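Local coordinates for chitin oligosaccahride binding protein NagB1 (Paenibacillus sp. FPU-7, PDB 7EHP) that binds chitin oligosaccharides, N,N'-diacetylchitobiose and N,N',N''-triacetylchitotriose, and as an extracellular solute-binding protein probably delivers them to a membrane transporter, at residues G165-A168 and N169-L172; L221-K224 and Y225-Q229; P351-D354 and S355-A359; E363-E366 and M367-E371. All blocks are in the same frame, centred on the assembly; numbering follows the deposited sequence.

How the contacts relate
Contacts 1 and 3 both touch the same N-acetylglucosamine unit: the ring of Trp166 lies against its acetamido group, while Asp354 takes the O4 hydroxyl at the far end of the sugar. Their centres are about 12 Å apart, and Asn169 ND2 meets Phe353 CZ at 3.4 Å. Contact 2 joins this wall through Tyr225, whose CD1 lies 3.5 Å from Val167 CG2. Contact 4 backs contact 1, centre to centre about 9 Å, with Glu366 OE1 3.4 Å from Trp166 CB. It also meets contact 3, where Leu365 CD2 reaches Phe353 CE2. Contacts 2 and 3 do not touch; their nearest atoms are about 12 Å apart.

Contact 1: residues G165-A168 and N169-L172; sequences GWVA and NMML. With NAG (2-acetamido-2-deoxy-beta-D-glucopyranose), chain C.
Trp166 and Met170, one helical turn apart, run alongside each other, with SD of Met170 3.6 Å from CZ3 of Trp166. The sulfur stands 4.8 Å from the centroid of the six-membered ring of Trp166 and well off its normal, an oblique Met-aromatic contact. One indole face receives the sugar: N2 of the N-acetylglucosamine sits over the rim, and its methyl C8 comes within 3.5 Å of NE1 of Trp166. Against the opposite face rests CG2 of Val167. With chi1 at 72°, CG of Trp166 is set between its own backbone N and carbonyl carbon, which turns the ring toward the ligand. A bend at chi3 of Met170 brings CE to 3.9 Å from CG1 of Val167. Behind these groups the first helical turn is tied by Met170 N to Val167 O (3.2 Å) and Asn169 N to Trp166 O (3.1 Å). A water bridges Val167 O and Met171 N where the direct link is missing. Tyr225 meets the Trp166 ring edge-to-face. The indole thus offers the acetamido group a flat apolar surface, a CH-pi contact for its methyl, in keeping with recognition of an N-acetylated sugar.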
loop_
_atom_site.group_PDB
_atom_site.type_symbol
_atom_site.label_atom_id
_atom_site.label_comp_id
_atom_site.label_asym_id
_atom_site.label_seq_id
_atom_site.Cartn_x
_atom_site.Cartn_y
_atom_site.Cartn_z
ATOM N N GLY A 165 -7.205 9.301 -5.602
ATOM C CA GLY A 165 -6.767 10.184 -4.538
ATOM C C GLY A 165 -5.760 9.558 -3.594
ATOM O O GLY A 165 -4.876 10.247 -3.082
ATOM N N TRP A 166 -5.876 8.250 -3.346
ATOM C CA TRP A 166 -5.000 7.600 -2.379
ATOM C C TRP A 166 -3.542 7.675 -2.808
ATOM O O TRP A 166 -2.644 7.628 -1.959
ATOM C CB TRP A 166 -5.435 6.133 -2.175
ATOM C CG TRP A 166 -5.129 5.257 -3.349
ATOM C CD1 TRP A 166 -5.936 5.019 -4.446
ATOM C CD2 TRP A 166 -3.928 4.513 -3.566
ATOM N NE1 TRP A 166 -5.293 4.176 -5.326
ATOM C CE2 TRP A 166 -4.062 3.849 -4.806
ATOM C CE3 TRP A 166 -2.756 4.329 -2.826
ATOM C CZ2 TRP A 166 -3.060 3.017 -5.318
ATOM C CZ3 TRP A 166 -1.761 3.498 -3.336
ATOM C CH2 TRP A 166 -1.917 2.860 -4.569
ATOM N N VAL A 167 -3.284 7.794 -4.116
ATOM C CA VAL A 167 -1.908 7.830 -4.613
ATOM C C VAL A 167 -1.172 9.048 -4.065
ATOM O O VAL A 167 0.015 8.977 -3.722
ATOM C CB VAL A 167 -1.895 7.820 -6.153
ATOM C CG1 VAL A 167 -0.484 7.878 -6.673
ATOM C CG2 VAL A 167 -2.620 6.579 -6.689
ATOM N N ALA A 168 -1.861 10.189 -3.995
ATOM C CA ALA A 168 -1.225 11.420 -3.535
ATOM C C ALA A 168 -0.821 11.326 -2.065
ATOM O O ALA A 168 0.130 11.989 -1.634
ATOM C CB ALA A 168 -2.175 12.601 -3.756
ATOM N N ASN A 169 -1.502 10.481 -1.298
ATOM C CA ASN A 169 -1.239 10.370 0.127
ATOM C C ASN A 169 -0.024 9.512 0.449
ATOM O O ASN A 169 0.414 9.510 1.606
ATOM C CB ASN A 169 -2.486 9.825 0.836
ATOM C CG ASN A 169 -3.576 10.853 0.897
ATOM O OD1 ASN A 169 -3.315 12.039 0.674
ATOM N ND2 ASN A 169 -4.795 10.425 1.168
ATOM N N MET A 170 0.551 8.823 -0.537
ATOM C CA MET A 170 1.663 7.921 -0.267
ATOM C C MET A 170 2.874 8.752 0.167
ATOM O O MET A 170 3.298 8.696 1.330
ATOM C CB MET A 170 1.964 7.070 -1.510
ATOM C CG MET A 170 1.173 5.750 -1.492
ATOM S SD MET A 170 1.668 4.551 -2.752
ATOM C CE MET A 170 1.429 5.417 -4.307
ATOM N N MET A 171 3.413 9.568 -0.738
ATOM C CA MET A 171 4.552 10.401 -0.348
ATOM C C MET A 171 4.190 11.356 0.779
ATOM O O MET A 171 5.041 11.676 1.622
ATOM C CB MET A 171 5.094 11.175 -1.551
ATOM C CG MET A 171 6.388 11.893 -1.200
ATOM S SD MET A 171 6.898 13.182 -2.333
ATOM C CE MET A 171 7.357 12.241 -3.781
ATOM N N LEU A 172 2.937 11.801 0.828
ATOM C CA LEU A 172 2.515 12.686 1.899
ATOM C C LEU A 172 2.664 12.005 3.243
ATOM O O LEU A 172 3.053 12.644 4.229
ATOM C CB LEU A 172 1.075 13.156 1.661
ATOM C CG LEU A 172 0.379 14.091 2.651
ATOM C CD1 LEU A 172 1.034 15.507 2.648
ATOM C CD2 LEU A 172 -1.106 14.183 2.349
HETATM C C1 NAG C . -2.434 0.106 -1.132
HETATM C C2 NAG C . -3.629 0.915 -0.638
HETATM C C3 NAG C . -3.160 2.038 0.274
HETATM C C4 NAG C . -2.329 1.466 1.412
HETATM C C5 NAG C . -1.182 0.625 0.858
HETATM C C6 NAG C . -0.366 -0.059 1.932
HETATM C C7 NAG C . -5.742 1.166 -1.867
HETATM C C8 NAG C . -6.418 1.787 -3.037
HETATM N N2 NAG C . -4.433 1.431 -1.736
HETATM O O3 NAG C . -4.291 2.715 0.799
HETATM O O4 NAG C . -1.784 2.511 2.206
HETATM O O5 NAG C . -1.687 -0.402 -0.005
HETATM O O6 NAG C . -1.179 -0.814 2.821
HETATM O O7 NAG C . -6.353 0.459 -1.059
HETATM O O HOH W 1 2.516 9.778 -3.674
#

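Contact 2: residues L221-K224 and Y225-Q229; sequences LGQK and YAEQQ
Glu227 folds back from the first turn of its helix onto Gln223 and Lys224, and the hydrogen bonds there run both ways. Lys224 N donates to OE2 of Glu227 at 3.0 Å, meeting the carboxylate from above its plane, and Glu227 N returns a bond of 2.9 Å to Lys224 O. A water extends the polar link, donating to OE2 of Glu227 (2.6 Å) and to the carbonyl O of Gly222. The charged contact is looser: NZ of Lys224 stays 3.8 Å from OE2 of Glu227, a long salt bridge. CG of Lys224, set between its backbone N and carbonyl carbon (chi1 55°), passes 3.3 Å from OE2 of Glu227, and a bend at chi4 turns NZ back to it. Amide, water and ammonium therefore gather round one carboxylate oxygen, and would probably stabilise its negative charge. Van der Waals contacts fill in beside it. CG of Gln223 touches OE1 of Glu227 at 3.5 Å, the two side chains crossing at about a right angle with amide and carboxylate planes 47° apart. On another side of the helix, Tyr225 leads toward the sugar pocket, its OH hydrogen-bonded to Asp242 and Trp245 and its backbone N to Asp164. The bond from Lys224 N to the side chain three residues on, paired with that from Glu227 N to Lys224 O, resembles the capping box at a helix N-terminus, with a backbone carbonyl in place of the usual side-chain cap.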
loop_
_atom_site.group_PDB
_atom_site.type_symbol
_atom_site.label_atom_id
_atom_site.label_comp_id
_atom_site.label_asym_id
_atom_site.label_seq_id
_atom_site.Cartn_x
_atom_site.Cartn_y
_atom_site.Cartn_z
ATOM N N LEU A 221 -3.454 15.539 -11.797
ATOM C CA LEU A 221 -4.861 15.322 -11.492
ATOM C C LEU A 221 -5.591 14.595 -12.611
ATOM O O LEU A 221 -6.624 13.972 -12.356
ATOM C CB LEU A 221 -5.557 16.657 -11.221
ATOM C CG LEU A 221 -5.302 17.345 -9.880
ATOM C CD1 LEU A 221 -5.931 18.730 -9.858
ATOM C CD2 LEU A 221 -5.829 16.497 -8.738
ATOM N N GLY A 222 -5.089 14.659 -13.835
ATOM C CA GLY A 222 -5.778 13.949 -14.889
ATOM C C GLY A 222 -5.397 12.496 -15.082
ATOM O O GLY A 222 -6.015 11.822 -15.908
ATOM N N GLN A 223 -4.417 11.974 -14.353
ATOM C CA GLN A 223 -3.831 10.673 -14.651
ATOM C C GLN A 223 -4.163 9.655 -13.571
ATOM O O GLN A 223 -3.956 9.912 -12.381
ATOM C CB GLN A 223 -2.318 10.795 -14.806
ATOM C CG GLN A 223 -1.914 11.614 -16.008
ATOM C CD GLN A 223 -0.628 12.353 -15.769
ATOM O OE1 GLN A 223 0.325 11.799 -15.199
ATOM N NE2 GLN A 223 -0.604 13.632 -16.140
ATOM N N LYS A 224 -4.640 8.489 -14.004
ATOM C CA LYS A 224 -4.865 7.343 -13.132
ATOM C C LYS A 224 -3.535 6.806 -12.598
ATOM O O LYS A 224 -2.473 7.015 -13.187
ATOM C CB LYS A 224 -5.606 6.225 -13.890
ATOM C CG LYS A 224 -4.924 5.761 -15.212
ATOM C CD LYS A 224 -5.808 4.796 -16.072
ATOM C CE LYS A 224 -5.432 4.791 -17.581
ATOM N NZ LYS A 224 -6.126 5.848 -18.412
ATOM N N TYR A 225 -3.618 6.077 -11.481
ATOM C CA TYR A 225 -2.448 5.523 -10.803
ATOM C C TYR A 225 -1.412 4.910 -11.748
ATOM O O TYR A 225 -0.222 5.235 -11.670
ATOM C CB TYR A 225 -2.920 4.484 -9.786
ATOM C CG TYR A 225 -1.816 3.744 -9.045
ATOM C CD1 TYR A 225 -0.688 4.412 -8.565
ATOM C CD2 TYR A 225 -1.926 2.380 -8.793
ATOM C CE1 TYR A 225 0.315 3.729 -7.855
ATOM C CE2 TYR A 225 -0.942 1.682 -8.088
ATOM C CZ TYR A 225 0.167 2.354 -7.621
ATOM O OH TYR A 225 1.130 1.652 -6.926
ATOM N N ALA A 226 -1.844 4.021 -12.651
ATOM C CA ALA A 226 -0.900 3.324 -13.527
ATOM C C ALA A 226 -0.036 4.265 -14.357
ATOM O O ALA A 226 1.055 3.871 -14.788
ATOM C CB ALA A 226 -1.644 2.385 -14.480
ATOM N N GLU A 227 -0.501 5.484 -14.618
ATOM C CA GLU A 227 0.238 6.389 -15.493
ATOM C C GLU A 227 1.556 6.847 -14.871
ATOM O O GLU A 227 2.534 7.079 -15.594
ATOM C CB GLU A 227 -0.654 7.583 -15.854
ATOM C CG GLU A 227 -1.828 7.125 -16.720
ATOM C CD GLU A 227 -2.635 8.251 -17.326
ATOM O OE1 GLU A 227 -2.115 8.946 -18.223
ATOM O OE2 GLU A 227 -3.810 8.412 -16.924
ATOM N N GLN A 228 1.624 6.962 -13.543
ATOM C CA GLN A 228 2.920 7.268 -12.940
ATOM C C GLN A 228 3.903 6.123 -13.139
ATOM O O GLN A 228 5.105 6.355 -13.336
ATOM C CB GLN A 228 2.742 7.622 -11.465
ATOM C CG GLN A 228 2.632 6.477 -10.476
ATOM C CD GLN A 228 2.866 6.966 -9.052
ATOM O OE1 GLN A 228 2.526 8.106 -8.720
ATOM N NE2 GLN A 228 3.443 6.110 -8.204
ATOM N N GLN A 229 3.403 4.890 -13.167
ATOM C CA GLN A 229 4.272 3.751 -13.404
ATOM C C GLN A 229 4.687 3.681 -14.866
ATOM O O GLN A 229 5.828 3.314 -15.174
ATOM C CB GLN A 229 3.564 2.469 -12.954
ATOM C CG GLN A 229 3.332 2.465 -11.432
ATOM C CD GLN A 229 2.499 1.301 -10.930
ATOM O OE1 GLN A 229 1.975 0.502 -11.709
ATOM N NE2 GLN A 229 2.389 1.184 -9.614
HETATM O O HOH W 2 -5.378 9.961 -18.299
#

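Contact 3: residues P351-D354 and S355-A359; sequences PAFD and SIVQA. With NAG (2-acetamido-2-deoxy-beta-D-glucopyranose), chain C.
From Ala352 to Val357 the backbone winds through a tight turn in which Phe353 O accepts from both Ile356 N and Val357 N, each at 2.9 Å. Ala352 O is likewise gripped twice, by Ser355 N and by OG of Ser355 at 2.8 Å. OG is placed there by chi1 77°, which curls the hydroxyl back over its own backbone, beside CB of Pro351. CG of Pro351 also meets CD1 of Ile356, and CD2 of Phe353 meets CG2 of Val357 at 3.7 Å, obliquely to the ring. Asp354 turns to the ligand: O4 of the N-acetylglucosamine donates to its OD2 at 2.7 Å, with a weak bond from O3 to the same oxygen, while OD1 is salt-bridged to Arg48. CB of Ala352 lies 3.2 Å from that O4. An alanine in place of Asp354 would be likely to leave the sugar O4 without its carboxylate acceptor and Arg48 without this salt-bridge partner. A water spans Asp354 O and Val357 O. The turn leads from strand 348-350 into helix 359-373, with Phe353 packed on Asn169 and Asn173 of helix 165-180 and, together with Ile356 and Val357, on Val185 of helix 184-190.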
loop_
_atom_site.group_PDB
_atom_site.type_symbol
_atom_site.label_atom_id
_atom_site.label_comp_id
_atom_site.label_asym_id
_atom_site.label_seq_id
_atom_site.Cartn_x
_atom_site.Cartn_y
_atom_site.Cartn_z
ATOM N N PRO A 351 3.254 2.001 9.911
ATOM C CA PRO A 351 2.225 1.542 8.975
ATOM C C PRO A 351 1.656 2.706 8.175
ATOM O O PRO A 351 1.868 3.877 8.486
ATOM C CB PRO A 351 1.161 0.911 9.887
ATOM C CG PRO A 351 1.323 1.609 11.195
ATOM C CD PRO A 351 2.805 1.921 11.312
ATOM N N ALA A 352 0.936 2.365 7.109
ATOM C CA ALA A 352 0.253 3.399 6.340
ATOM C C ALA A 352 -0.787 4.076 7.219
ATOM O O ALA A 352 -1.434 3.427 8.046
ATOM C CB ALA A 352 -0.415 2.782 5.108
ATOM N N PHE A 353 -0.958 5.390 7.035
ATOM C CA PHE A 353 -1.911 6.146 7.853
ATOM C C PHE A 353 -3.341 5.596 7.758
ATOM O O PHE A 353 -4.100 5.675 8.728
ATOM C CB PHE A 353 -1.884 7.634 7.455
ATOM C CG PHE A 353 -2.733 7.966 6.248
ATOM C CD1 PHE A 353 -2.249 7.745 4.962
ATOM C CD2 PHE A 353 -3.993 8.506 6.402
ATOM C CE1 PHE A 353 -3.034 8.030 3.844
ATOM C CE2 PHE A 353 -4.781 8.797 5.296
ATOM C CZ PHE A 353 -4.303 8.559 4.020
ATOM N N ASP A 354 -3.742 5.055 6.605
ATOM C CA ASP A 354 -5.103 4.537 6.466
ATOM C C ASP A 354 -5.344 3.260 7.270
ATOM O O ASP A 354 -6.493 2.792 7.352
ATOM C CB ASP A 354 -5.405 4.273 5.000
ATOM C CG ASP A 354 -4.359 3.399 4.356
ATOM O OD1 ASP A 354 -4.526 2.155 4.361
ATOM O OD2 ASP A 354 -3.355 3.951 3.884
ATOM N N SER A 355 -4.299 2.672 7.836
ATOM C CA SER A 355 -4.521 1.584 8.774
ATOM C C SER A 355 -4.882 2.099 10.158
ATOM O O SER A 355 -5.381 1.321 10.976
ATOM C CB SER A 355 -3.282 0.689 8.868
ATOM O OG SER A 355 -2.278 1.313 9.655
ATOM N N ILE A 356 -4.661 3.392 10.420
ATOM C CA ILE A 356 -4.867 3.990 11.732
ATOM C C ILE A 356 -6.091 4.908 11.754
ATOM O O ILE A 356 -6.915 4.825 12.669
ATOM C CB ILE A 356 -3.598 4.738 12.206
ATOM C CG1 ILE A 356 -2.446 3.754 12.386
ATOM C CG2 ILE A 356 -3.866 5.460 13.538
ATOM C CD1 ILE A 356 -1.097 4.382 12.397
ATOM N N VAL A 357 -6.232 5.795 10.751
ATOM C CA VAL A 357 -7.324 6.771 10.763
ATOM C C VAL A 357 -8.619 6.137 10.259
ATOM O O VAL A 357 -8.629 5.126 9.550
ATOM C CB VAL A 357 -6.980 8.039 9.942
ATOM C CG1 VAL A 357 -5.628 8.600 10.367
ATOM C CG2 VAL A 357 -7.008 7.748 8.440
ATOM N N GLN A 358 -9.735 6.764 10.630
ATOM C CA GLN A 358 -11.054 6.354 10.166
ATOM C C GLN A 358 -11.241 6.650 8.669
ATOM O O GLN A 358 -10.597 7.536 8.096
ATOM C CB GLN A 358 -12.129 7.081 10.983
ATOM C CG GLN A 358 -11.972 6.924 12.506
ATOM C CD GLN A 358 -11.178 8.036 13.194
ATOM O OE1 GLN A 358 -10.234 8.593 12.635
ATOM N NE2 GLN A 358 -11.548 8.336 14.438
ATOM N N ALA A 359 -12.163 5.907 8.042
ATOM C CA ALA A 359 -12.398 6.044 6.604
ATOM C C ALA A 359 -12.720 7.481 6.212
ATOM O O ALA A 359 -12.219 7.981 5.199
ATOM C CB ALA A 359 -13.536 5.123 6.155
HETATM C C1 NAG C . -2.434 0.106 -1.132
HETATM C C2 NAG C . -3.629 0.915 -0.638
HETATM C C3 NAG C . -3.160 2.038 0.274
HETATM C C4 NAG C . -2.329 1.466 1.412
HETATM C C5 NAG C . -1.182 0.625 0.858
HETATM C C6 NAG C . -0.366 -0.059 1.932
HETATM C C7 NAG C . -5.742 1.166 -1.867
HETATM C C8 NAG C . -6.418 1.787 -3.037
HETATM N N2 NAG C . -4.433 1.431 -1.736
HETATM O O3 NAG C . -4.291 2.715 0.799
HETATM O O4 NAG C . -1.784 2.511 2.206
HETATM O O5 NAG C . -1.687 -0.402 -0.005
HETATM O O6 NAG C . -1.179 -0.814 2.821
HETATM O O7 NAG C . -6.353 0.459 -1.059
HETATM O O HOH W 3 -8.533 4.318 6.883
#

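Contact 4: residues E363-E366 and M367-E371; sequences ETLE and MCMQE
Two turns in the middle of helix 359-373 make this contact, a regular alpha-helical ladder in which Met367 N, Cys368 N, Met369 N and Gln370 N each bond to the carbonyl four residues earlier. The shortest rung runs from Cys368 N to Thr364 O at 2.8 Å. On the solvent-facing side, Met367 bends at chi3 (-82°) and brings CE back to 3.7 Å from CG of Glu363, the two side chains crossing obliquely. The same methyl lies 3.5 Å from Glu363 O and 4.1 Å from OG1 of Thr364. Glu363 stretches out with CG opposite its backbone N (chi1 -179°), and its OE1 is salt-bridged to Lys360. An alanine at Glu363 would probably leave Lys360 without its carboxylate mate and strip the Met367 methyl of part of its packing. On the buried side, Met369 lies along Leu365, CD1 of Leu365 meeting CG of Met369 at 3.9 Å. SG of Cys368 comes 3.4 Å from Thr364 O, and OG1 of Thr364 bonds to Lys360 O. Glu366 is paired with Arg362, and Gln370 NE2 with Ser162 O. Leu365 and Met369 pack on Asn169 of helix 165-180 and Phe204 of helix 198-213, whereas Thr364 and Cys368 face helix 379-396, so the helix is wedged among three others.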
loop_
_atom_site.group_PDB
_atom_site.type_symbol
_atom_site.label_atom_id
_atom_site.label_comp_id
_atom_site.label_asym_id
_atom_site.label_seq_id
_atom_site.Cartn_x
_atom_site.Cartn_y
_atom_site.Cartn_z
ATOM N N GLU A 363 -10.774 9.656 3.457
ATOM C CA GLU A 363 -11.475 10.204 2.300
ATOM C C GLU A 363 -11.290 11.716 2.210
ATOM O O GLU A 363 -11.069 12.267 1.124
ATOM C CB GLU A 363 -12.962 9.852 2.382
ATOM C CG GLU A 363 -13.749 10.371 1.195
ATOM C CD GLU A 363 -15.253 10.135 1.310
ATOM O OE1 GLU A 363 -15.909 10.801 2.135
ATOM O OE2 GLU A 363 -15.774 9.284 0.561
ATOM N N THR A 364 -11.355 12.399 3.352
ATOM C CA THR A 364 -11.199 13.849 3.375
ATOM C C THR A 364 -9.782 14.259 2.991
ATOM O O THR A 364 -9.588 15.236 2.261
ATOM C CB THR A 364 -11.572 14.347 4.766
ATOM O OG1 THR A 364 -12.913 13.915 5.049
ATOM C CG2 THR A 364 -11.428 15.874 4.883
ATOM N N LEU A 365 -8.776 13.518 3.459
ATOM C CA LEU A 365 -7.408 13.828 3.070
ATOM C C LEU A 365 -7.232 13.690 1.565
ATOM O O LEU A 365 -6.599 14.544 0.933
ATOM C CB LEU A 365 -6.416 12.927 3.808
ATOM C CG LEU A 365 -4.959 13.250 3.509
ATOM C CD1 LEU A 365 -4.671 14.717 3.924
ATOM C CD2 LEU A 365 -4.016 12.281 4.219
ATOM N N GLU A 366 -7.801 12.630 0.971
ATOM C CA GLU A 366 -7.753 12.459 -0.483
ATOM C C GLU A 366 -8.332 13.672 -1.200
ATOM O O GLU A 366 -7.684 14.271 -2.068
ATOM C CB GLU A 366 -8.525 11.201 -0.890
ATOM C CG GLU A 366 -7.750 9.931 -0.714
ATOM C CD GLU A 366 -8.628 8.692 -0.705
ATOM O OE1 GLU A 366 -8.075 7.587 -0.537
ATOM O OE2 GLU A 366 -9.858 8.812 -0.865
ATOM N N MET A 367 -9.549 14.062 -0.833
ATOM C CA MET A 367 -10.188 15.172 -1.529
ATOM C C MET A 367 -9.445 16.478 -1.288
ATOM O O MET A 367 -9.291 17.281 -2.208
ATOM C CB MET A 367 -11.644 15.284 -1.095
ATOM C CG MET A 367 -12.393 13.947 -1.132
ATOM S SD MET A 367 -14.152 14.060 -0.712
ATOM C CE MET A 367 -14.114 14.071 1.088
ATOM N N CYS A 368 -8.972 16.698 -0.059
ATOM C CA CYS A 368 -8.216 17.908 0.249
ATOM C C CYS A 368 -6.922 17.979 -0.547
ATOM O O CYS A 368 -6.546 19.050 -1.026
ATOM C CB CYS A 368 -7.923 17.984 1.742
ATOM S SG CYS A 368 -9.335 18.572 2.679
ATOM N N MET A 369 -6.224 16.852 -0.708
ATOM C CA MET A 369 -4.969 16.885 -1.457
ATOM C C MET A 369 -5.182 17.120 -2.942
ATOM O O MET A 369 -4.350 17.778 -3.583
ATOM C CB MET A 369 -4.176 15.606 -1.226
ATOM C CG MET A 369 -3.668 15.459 0.203
ATOM S SD MET A 369 -2.735 16.898 0.816
ATOM C CE MET A 369 -1.220 16.746 -0.122
ATOM N N GLN A 370 -6.278 16.628 -3.510
ATOM C CA GLN A 370 -6.544 16.955 -4.909
ATOM C C GLN A 370 -6.825 18.442 -5.083
ATOM O O GLN A 370 -6.400 19.046 -6.075
ATOM C CB GLN A 370 -7.690 16.103 -5.435
ATOM C CG GLN A 370 -7.219 14.683 -5.686
ATOM C CD GLN A 370 -8.357 13.740 -5.904
ATOM O OE1 GLN A 370 -9.466 13.996 -5.453
ATOM N NE2 GLN A 370 -8.102 12.645 -6.605
ATOM N N GLU A 371 -7.519 19.055 -4.118
ATOM C CA GLU A 371 -7.682 20.508 -4.138
ATOM C C GLU A 371 -6.345 21.219 -3.985
ATOM O O GLU A 371 -6.080 22.216 -4.673
ATOM C CB GLU A 371 -8.646 20.946 -3.034
ATOM C CG GLU A 371 -10.073 20.415 -3.213
ATOM C CD GLU A 371 -10.660 20.772 -4.562
ATOM O OE1 GLU A 371 -11.006 21.960 -4.748
ATOM O OE2 GLU A 371 -10.764 19.881 -5.442
#